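Local coordinates for oligopeptide ABC transporter, periplasmic oligopeptide-binding protein, putative (Thermotoga maritima MSB8, PDB 5IPW) that probably binds peptides outside the cytoplasmic membrane and delivers them to an ABC transporter for uptake, at residues A[106-117]-A[165-176]. Sequence-based numbering, arbitrary orientation.
Sequences ENGRVYIFHLRK and YTVKFEFSKPYG
The Tyr165 ring takes the backbone and aliphatic stem of Lys117 on one face: Lys117 CA stands 3.8 Å from the ring centroid in a CH-pi contact, and Leu115 CB lies at the ring edge. Lys117 turns its chain away from its own amide nitrogen (chi1 176°), which sets CG against Tyr165 CE2 and puts methylenes on the ring while the amine continues past it. At the far end, Phe171 receives Tyr175 CD2 over the centre of one face and both Arg109 O and Tyr111 CD1 at its edge. Nearby, one face of the Arg109 guanidinium meets Lys173 C and the Pro174 ring, with Pro174 N offset toward the rim. Between the two ends, Phe113 and Phe169 meet obliquely with planes 89° apart, Phe113 CD2 lying 3.7 Å from Phe169 CE1.

Phe113 and Phe169 lie within an antiparallel ladder, in which Tyr111 pairs with Phe169, and Phe113 with Val167, as hydrogen-bonded pairs; Phe113 N reaches Val167 O at 2.9 Å and 170°, nearly straight. Large aromatic and branched side chains suit this face, which is buried beneath helix 129-140 and Phe178. The other face, bearing Val110, Ile112, His114, Thr166, Lys168 and Glu170, is more mixed: Val110 and Ile112 are its buried apolar members, and Ile112 CG2 touches Thr166 CG2 at 3.6 Å, while Lys168 and Glu170 have long chains that can carry charge outward.

Beyond the strands, Gly108, whose positive phi suits a residue without a side chain, accepts a bent bond from Tyr175 N through its O (2.7 Å), linking it to the turn after 166-171.

Strands 110-115 and 166-171 are adjacent in a five-stranded antiparallel sheet, flanked by strands 94-105 and 157-163. On the aromatic face, helix 129-140 packs on Leu115, Val167 and Phe169, and Phe178 meets the rings of Tyr111, Phe169 and Phe171.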
ATOM      1  N   GLU A 106      18.047  -6.892  20.496  1.00 71.85           N
ATOM      2  CA  GLU A 106      17.853  -8.329  20.716  1.00 71.36           C
ATOM      3  C   GLU A 106      17.408  -9.021  19.433  1.00 70.16           C
ATOM      4  O   GLU A 106      16.439  -9.780  19.422  1.00 67.68           O
ATOM      5  CB  GLU A 106      16.854  -8.573  21.857  1.00 72.99           C
ATOM      6  CG  GLU A 106      17.366  -8.145  23.230  1.00 74.37           C
ATOM      7  CD  GLU A 106      16.319  -8.258  24.332  1.00 75.87           C
ATOM      8  OE1 GLU A 106      15.472  -9.185  24.287  1.00 76.69           O
ATOM      9  OE2 GLU A 106      16.346  -7.413  25.252  1.00 74.55           O
ATOM     10  N   ASN A 107      18.128  -8.731  18.353  1.00 72.96           N
ATOM     11  CA  ASN A 107      17.804  -9.239  17.025  1.00 78.35           C
ATOM     12  C   ASN A 107      16.305  -9.171  16.714  1.00 78.41           C
ATOM     13  O   ASN A 107      15.643 -10.193  16.551  1.00 77.53           O
ATOM     14  CB  ASN A 107      18.329 -10.673  16.866  1.00 82.94           C
ATOM     15  CG  ASN A 107      18.214 -11.185  15.434  1.00 84.86           C
ATOM     16  OD1 ASN A 107      18.458 -10.444  14.476  1.00 85.68           O
ATOM     17  ND2 ASN A 107      17.836 -12.453  15.282  1.00 83.48           N
ATOM     18  N   GLY A 108      15.773  -7.955  16.659  1.00 78.74           N
ATOM     19  CA  GLY A 108      14.372  -7.738  16.295  1.00 77.67           C
ATOM     20  C   GLY A 108      13.356  -8.314  17.264  1.00 75.09           C
ATOM     21  O   GLY A 108      12.216  -8.585  16.888  1.00 72.99           O
ATOM     22  N   ARG A 109      13.765  -8.512  18.510  1.00 75.72           N
ATOM     23  CA  ARG A 109      12.846  -8.965  19.540  1.00 78.68           C
ATOM     24  C   ARG A 109      12.213  -7.736  20.183  1.00 71.83           C
ATOM     25  O   ARG A 109      11.004  -7.704  20.414  1.00 66.86           O
ATOM     26  CB  ARG A 109      13.579  -9.831  20.575  1.00 84.99           C
ATOM     27  CG  ARG A 109      12.677 -10.498  21.610  1.00 90.67           C
ATOM     28  CD  ARG A 109      13.441 -11.433  22.549  1.00 95.97           C
ATOM     29  NE  ARG A 109      13.611 -12.788  22.002  1.00 98.20           N
ATOM     30  CZ  ARG A 109      14.662 -13.224  21.300  1.00 97.56           C
ATOM     31  NH1 ARG A 109      15.695 -12.428  21.024  1.00 97.18           N
ATOM     32  NH2 ARG A 109      14.681 -14.481  20.864  1.00 96.21           N
ATOM     33  N   VAL A 110      13.035  -6.722  20.456  1.00 66.65           N
ATOM     34  CA  VAL A 110      12.546  -5.487  21.055  1.00 68.16           C
ATOM     35  C   VAL A 110      12.826  -4.275  20.162  1.00 67.50           C
ATOM     36  O   VAL A 110      13.836  -4.221  19.444  1.00 65.10           O
ATOM     37  CB  VAL A 110      13.102  -5.248  22.489  1.00 68.71           C
ATOM     38  CG1 VAL A 110      13.564  -6.550  23.126  1.00 70.47           C
ATOM     39  CG2 VAL A 110      14.235  -4.235  22.506  1.00 68.69           C
ATOM     40  N   TYR A 111      11.913  -3.308  20.229  1.00 67.02           N
ATOM     41  CA  TYR A 111      12.043  -2.033  19.528  1.00 62.90           C
ATOM     42  C   TYR A 111      11.809  -0.900  20.510  1.00 58.43           C
ATOM     43  O   TYR A 111      10.832  -0.919  21.257  1.00 53.25           O
ATOM     44  CB  TYR A 111      11.023  -1.941  18.398  1.00 63.37           C
ATOM     45  CG  TYR A 111      11.171  -3.021  17.354  1.00 65.57           C
ATOM     46  CD1 TYR A 111      10.508  -4.235  17.484  1.00 67.13           C
ATOM     47  CD2 TYR A 111      11.983  -2.831  16.240  1.00 67.78           C
ATOM     48  CE1 TYR A 111      10.641  -5.229  16.529  1.00 70.12           C
ATOM     49  CE2 TYR A 111      12.122  -3.818  15.278  1.00 70.24           C
ATOM     50  CZ  TYR A 111      11.450  -5.016  15.428  1.00 72.68           C
ATOM     51  OH  TYR A 111      11.582  -5.998  14.474  1.00 73.50           O
ATOM     52  N   ILE A 112      12.720   0.068  20.518  1.00 56.99           N
ATOM     53  CA  ILE A 112      12.557   1.282  21.312  1.00 58.55           C
ATOM     54  C   ILE A 112      12.290   2.442  20.364  1.00 57.37           C
ATOM     55  O   ILE A 112      13.013   2.624  19.388  1.00 59.05           O
ATOM     56  CB  ILE A 112      13.815   1.597  22.158  1.00 59.57           C
ATOM     57  CG1 ILE A 112      13.827   0.775  23.450  1.00 61.07           C
ATOM     58  CG2 ILE A 112      13.862   3.070  22.548  1.00 59.50           C
ATOM     59  CD1 ILE A 112      13.995  -0.713  23.261  1.00 61.92           C
ATOM     60  N   PHE A 113      11.254   3.222  20.659  1.00 56.37           N
ATOM     61  CA  PHE A 113      10.977   4.457  19.929  1.00 52.65           C
ATOM     62  C   PHE A 113      11.160   5.645  20.858  1.00 51.73           C
ATOM     63  O   PHE A 113      10.614   5.669  21.964  1.00 48.09           O
ATOM     64  CB  PHE A 113       9.557   4.458  19.362  1.00 50.76           C
ATOM     65  CG  PHE A 113       9.358   3.501  18.229  1.00 49.96           C
ATOM     66  CD1 PHE A 113       9.681   3.867  16.936  1.00 50.33           C
ATOM     67  CD2 PHE A 113       8.845   2.233  18.457  1.00 51.22           C
ATOM     68  CE1 PHE A 113       9.506   2.982  15.883  1.00 50.06           C
ATOM     69  CE2 PHE A 113       8.661   1.347  17.412  1.00 50.94           C
ATOM     70  CZ  PHE A 113       8.994   1.721  16.121  1.00 50.00           C
ATOM     71  N   HIS A 114      11.929   6.628  20.390  1.00 52.53           N
ATOM     72  CA  HIS A 114      12.225   7.825  21.160  1.00 52.74           C
ATOM     73  C   HIS A 114      11.340   8.968  20.701  1.00 51.79           C
ATOM     74  O   HIS A 114      11.433   9.422  19.562  1.00 53.01           O
ATOM     75  CB  HIS A 114      13.693   8.202  21.004  1.00 55.04           C
ATOM     76  CG  HIS A 114      14.632   7.143  21.487  1.00 57.92           C
ATOM     77  ND1 HIS A 114      15.073   7.081  22.792  1.00 57.99           N
ATOM     78  CD2 HIS A 114      15.196   6.093  20.846  1.00 58.63           C
ATOM     79  CE1 HIS A 114      15.878   6.043  22.929  1.00 58.78           C
ATOM     80  NE2 HIS A 114      15.968   5.426  21.764  1.00 59.15           N
ATOM     81  N   LEU A 115      10.488   9.429  21.605  1.00 49.40           N
ATOM     82  CA  LEU A 115       9.489  10.431  21.290  1.00 48.46           C
ATOM     83  C   LEU A 115      10.043  11.829  21.487  1.00 48.67           C
ATOM     84  O   LEU A 115      11.161  12.003  21.978  1.00 50.25           O
ATOM     85  CB  LEU A 115       8.255  10.227  22.168  1.00 48.52           C
ATOM     86  CG  LEU A 115       7.653   8.821  22.153  1.00 48.42           C
ATOM     87  CD1 LEU A 115       6.360   8.808  22.954  1.00 49.91           C
ATOM     88  CD2 LEU A 115       7.407   8.335  20.735  1.00 48.52           C
ATOM     89  N   ARG A 116       9.237  12.820  21.119  1.00 46.54           N
ATOM     90  CA  ARG A 116       9.663  14.202  21.095  1.00 44.96           C
ATOM     91  C   ARG A 116       8.998  14.866  22.286  1.00 46.97           C
ATOM     92  O   ARG A 116       7.769  14.911  22.386  1.00 48.04           O
ATOM     93  CB  ARG A 116       9.274  14.862  19.764  1.00 44.39           C
ATOM     94  CG  ARG A 116       9.288  13.886  18.586  1.00 45.26           C
ATOM     95  CD  ARG A 116       8.789  14.477  17.275  1.00 44.04           C
ATOM     96  NE  ARG A 116       9.887  15.175  16.644  1.00 44.67           N
ATOM     97  CZ  ARG A 116      10.589  14.754  15.600  1.00 44.75           C
ATOM     98  NH1 ARG A 116      10.317  13.625  14.959  1.00 42.12           N
ATOM     99  NH2 ARG A 116      11.588  15.508  15.182  1.00 49.65           N
ATOM    100  N   LYS A 117       9.825  15.333  23.215  1.00 47.72           N
ATOM    101  CA  LYS A 117       9.349  15.951  24.434  1.00 49.87           C
ATOM    102  C   LYS A 117       8.624  17.255  24.118  1.00 46.63           C
ATOM    103  O   LYS A 117       9.073  18.045  23.292  1.00 47.41           O
ATOM    104  CB  LYS A 117      10.524  16.204  25.387  1.00 56.00           C
ATOM    105  CG  LYS A 117      10.166  16.933  26.680  1.00 61.96           C
ATOM    106  CD  LYS A 117      11.385  17.081  27.589  1.00 66.92           C
ATOM    107  CE  LYS A 117      11.195  18.170  28.641  1.00 69.60           C
ATOM    108  NZ  LYS A 117      10.175  17.825  29.670  1.00 70.96           N
ATOM    109  N   TYR A 165       8.816   9.687  27.335  1.00 50.70           N
ATOM    110  CA  TYR A 165       9.153   9.884  25.939  1.00 50.17           C
ATOM    111  C   TYR A 165       9.921   8.716  25.336  1.00 48.03           C
ATOM    112  O   TYR A 165      10.584   8.862  24.314  1.00 45.44           O
ATOM    113  CB  TYR A 165       9.902  11.212  25.808  1.00 52.65           C
ATOM    114  CG  TYR A 165       9.082  12.336  26.397  1.00 57.49           C
ATOM    115  CD1 TYR A 165       7.877  12.718  25.805  1.00 61.11           C
ATOM    116  CD2 TYR A 165       9.467  12.973  27.577  1.00 61.22           C
ATOM    117  CE1 TYR A 165       7.093  13.723  26.349  1.00 63.47           C
ATOM    118  CE2 TYR A 165       8.692  13.982  28.131  1.00 63.59           C
ATOM    119  CZ  TYR A 165       7.506  14.355  27.509  1.00 66.60           C
ATOM    120  OH  TYR A 165       6.721  15.356  28.038  1.00 69.60           O
ATOM    121  N   THR A 166       9.804   7.546  25.954  1.00 49.59           N
ATOM    122  CA  THR A 166      10.392   6.328  25.410  1.00 50.26           C
ATOM    123  C   THR A 166       9.403   5.192  25.577  1.00 52.39           C
ATOM    124  O   THR A 166       8.913   4.949  26.683  1.00 53.41           O
ATOM    125  CB  THR A 166      11.707   5.937  26.116  1.00 48.12           C
ATOM    126  OG1 THR A 166      12.406   7.110  26.538  1.00 44.00           O
ATOM    127  CG2 THR A 166      12.586   5.144  25.178  1.00 47.83           C
ATOM    128  N   VAL A 167       9.111   4.512  24.473  1.00 53.61           N
ATOM    129  CA  VAL A 167       8.196   3.380  24.463  1.00 53.07           C
ATOM    130  C   VAL A 167       8.951   2.172  23.931  1.00 55.22           C
ATOM    131  O   VAL A 167       9.732   2.281  22.978  1.00 53.61           O
ATOM    132  CB  VAL A 167       6.919   3.658  23.621  1.00 54.32           C
ATOM    133  CG1 VAL A 167       7.256   4.073  22.196  1.00 54.08           C
ATOM    134  CG2 VAL A 167       5.981   2.451  23.624  1.00 53.10           C
ATOM    135  N   LYS A 168       8.714   1.027  24.564  1.00 57.81           N
ATOM    136  CA  LYS A 168       9.409  -0.207  24.247  1.00 59.23           C
ATOM    137  C   LYS A 168       8.396  -1.261  23.842  1.00 57.52           C
ATOM    138  O   LYS A 168       7.459  -1.540  24.583  1.00 58.13           O
ATOM    139  CB  LYS A 168      10.213  -0.679  25.468  1.00 64.13           C
ATOM    140  CG  LYS A 168      10.814  -2.078  25.354  1.00 67.35           C
ATOM    141  CD  LYS A 168      11.657  -2.427  26.574  1.00 70.91           C
ATOM    142  CE  LYS A 168      12.136  -3.874  26.534  1.00 72.72           C
ATOM    143  NZ  LYS A 168      13.296  -4.109  27.435  1.00 71.44           N
ATOM    144  N   PHE A 169       8.586  -1.828  22.658  1.00 58.96           N
ATOM    145  CA  PHE A 169       7.803  -2.967  22.194  1.00 60.71           C
ATOM    146  C   PHE A 169       8.691  -4.195  22.299  1.00 62.72           C
ATOM    147  O   PHE A 169       9.686  -4.286  21.585  1.00 62.05           O
ATOM    148  CB  PHE A 169       7.388  -2.782  20.730  1.00 59.82           C
ATOM    149  CG  PHE A 169       6.405  -1.665  20.503  1.00 60.21           C
ATOM    150  CD1 PHE A 169       6.836  -0.349  20.414  1.00 59.60           C
ATOM    151  CD2 PHE A 169       5.051  -1.930  20.346  1.00 60.33           C
ATOM    152  CE1 PHE A 169       5.936   0.678  20.195  1.00 59.43           C
ATOM    153  CE2 PHE A 169       4.146  -0.905  20.128  1.00 58.66           C
ATOM    154  CZ  PHE A 169       4.588   0.401  20.053  1.00 59.15           C
ATOM    155  N   GLU A 170       8.352  -5.118  23.198  1.00 65.77           N
ATOM    156  CA  GLU A 170       9.084  -6.380  23.327  1.00 68.31           C
ATOM    157  C   GLU A 170       8.211  -7.520  22.836  1.00 69.35           C
ATOM    158  O   GLU A 170       7.161  -7.803  23.416  1.00 67.54           O
ATOM    159  CB  GLU A 170       9.506  -6.639  24.777  1.00 71.73           C
ATOM    160  CG  GLU A 170      10.241  -7.963  24.982  1.00 74.07           C
ATOM    161  CD  GLU A 170      11.019  -8.023  26.287  1.00 77.13           C
ATOM    162  OE1 GLU A 170      12.104  -8.647  26.304  1.00 78.36           O
ATOM    163  OE2 GLU A 170      10.554  -7.440  27.292  1.00 78.07           O
ATOM    164  N   PHE A 171       8.649  -8.169  21.764  1.00 71.08           N
ATOM    165  CA  PHE A 171       7.939  -9.319  21.219  1.00 73.75           C
ATOM    166  C   PHE A 171       8.504 -10.623  21.787  1.00 76.61           C
ATOM    167  O   PHE A 171       9.654 -10.673  22.220  1.00 73.73           O
ATOM    168  CB  PHE A 171       8.048  -9.329  19.693  1.00 71.89           C
ATOM    169  CG  PHE A 171       7.261  -8.244  19.021  1.00 68.21           C
ATOM    170  CD1 PHE A 171       5.916  -8.419  18.755  1.00 67.21           C
ATOM    171  CD2 PHE A 171       7.866  -7.051  18.647  1.00 67.89           C
ATOM    172  CE1 PHE A 171       5.181  -7.424  18.133  1.00 67.86           C
ATOM    173  CE2 PHE A 171       7.138  -6.052  18.021  1.00 67.32           C
ATOM    174  CZ  PHE A 171       5.792  -6.240  17.765  1.00 67.42           C
ATOM    175  N   SER A 172       7.688 -11.673  21.796  1.00 80.68           N
ATOM    176  CA  SER A 172       8.186 -13.013  22.093  1.00 84.87           C
ATOM    177  C   SER A 172       8.846 -13.529  20.826  1.00 90.29           C
ATOM    178  O   SER A 172       8.155 -13.724  19.837  1.00 92.89           O
ATOM    179  CB  SER A 172       7.044 -13.946  22.498  1.00 83.45           C
ATOM    180  OG  SER A 172       5.960 -13.863  21.591  1.00 81.05           O
ATOM    181  N   LYS A 173      10.165 -13.737  20.865  1.00 96.94           N
ATOM    182  CA  LYS A 173      10.970 -14.115  19.684  1.00102.07           C
ATOM    183  C   LYS A 173      11.299 -12.901  18.800  1.00103.25           C
ATOM    184  O   LYS A 173      10.782 -11.803  19.030  1.00105.78           O
ATOM    185  CB  LYS A 173      10.265 -15.184  18.839  1.00101.50           C
ATOM    186  CG  LYS A 173       9.319 -14.630  17.777  1.00100.54           C
ATOM    187  CD  LYS A 173       8.141 -15.550  17.531  1.00100.31           C
ATOM    188  CE  LYS A 173       7.660 -15.403  16.104  1.00100.69           C
ATOM    189  NZ  LYS A 173       6.325 -16.022  15.918  1.00102.35           N
ATOM    190  N   PRO A 174      12.156 -13.097  17.777  1.00102.20           N
ATOM    191  CA  PRO A 174      12.384 -11.999  16.851  1.00100.82           C
ATOM    192  C   PRO A 174      11.226 -11.771  15.890  1.00 97.22           C
ATOM    193  O   PRO A 174      10.414 -12.669  15.659  1.00 93.76           O
ATOM    194  CB  PRO A 174      13.641 -12.445  16.097  1.00103.06           C
ATOM    195  CG  PRO A 174      14.346 -13.320  17.077  1.00102.99           C
ATOM    196  CD  PRO A 174      13.201 -14.123  17.624  1.00103.35           C
ATOM    197  N   TYR A 175      11.172 -10.561  15.340  1.00 94.20           N
ATOM    198  CA  TYR A 175      10.075 -10.141  14.477  1.00 89.11           C
ATOM    199  C   TYR A 175      10.472  -8.904  13.672  1.00 87.02           C
ATOM    200  O   TYR A 175      10.052  -7.785  13.968  1.00 86.06           O
ATOM    201  CB  TYR A 175       8.831  -9.871  15.326  1.00 85.33           C
ATOM    202  CG  TYR A 175       7.584  -9.540  14.544  1.00 84.23           C
ATOM    203  CD1 TYR A 175       7.272 -10.206  13.359  1.00 85.37           C
ATOM    204  CD2 TYR A 175       6.694  -8.576  15.007  1.00 84.87           C
ATOM    205  CE1 TYR A 175       6.117  -9.906  12.653  1.00 86.75           C
ATOM    206  CE2 TYR A 175       5.539  -8.268  14.308  1.00 85.57           C
ATOM    207  CZ  TYR A 175       5.254  -8.933  13.133  1.00 85.87           C
ATOM    208  OH  TYR A 175       4.105  -8.628  12.447  1.00 84.93           O
ATOM    209  N   GLY A 176      11.295  -9.126  12.651  1.00 85.43           N
ATOM    210  CA  GLY A 176      11.816  -8.047  11.810  1.00 81.86           C
ATOM    211  C   GLY A 176      10.758  -7.325  11.000  1.00 76.94           C
ATOM    212  O   GLY A 176      10.922  -6.156  10.670  1.00 77.17           O
TER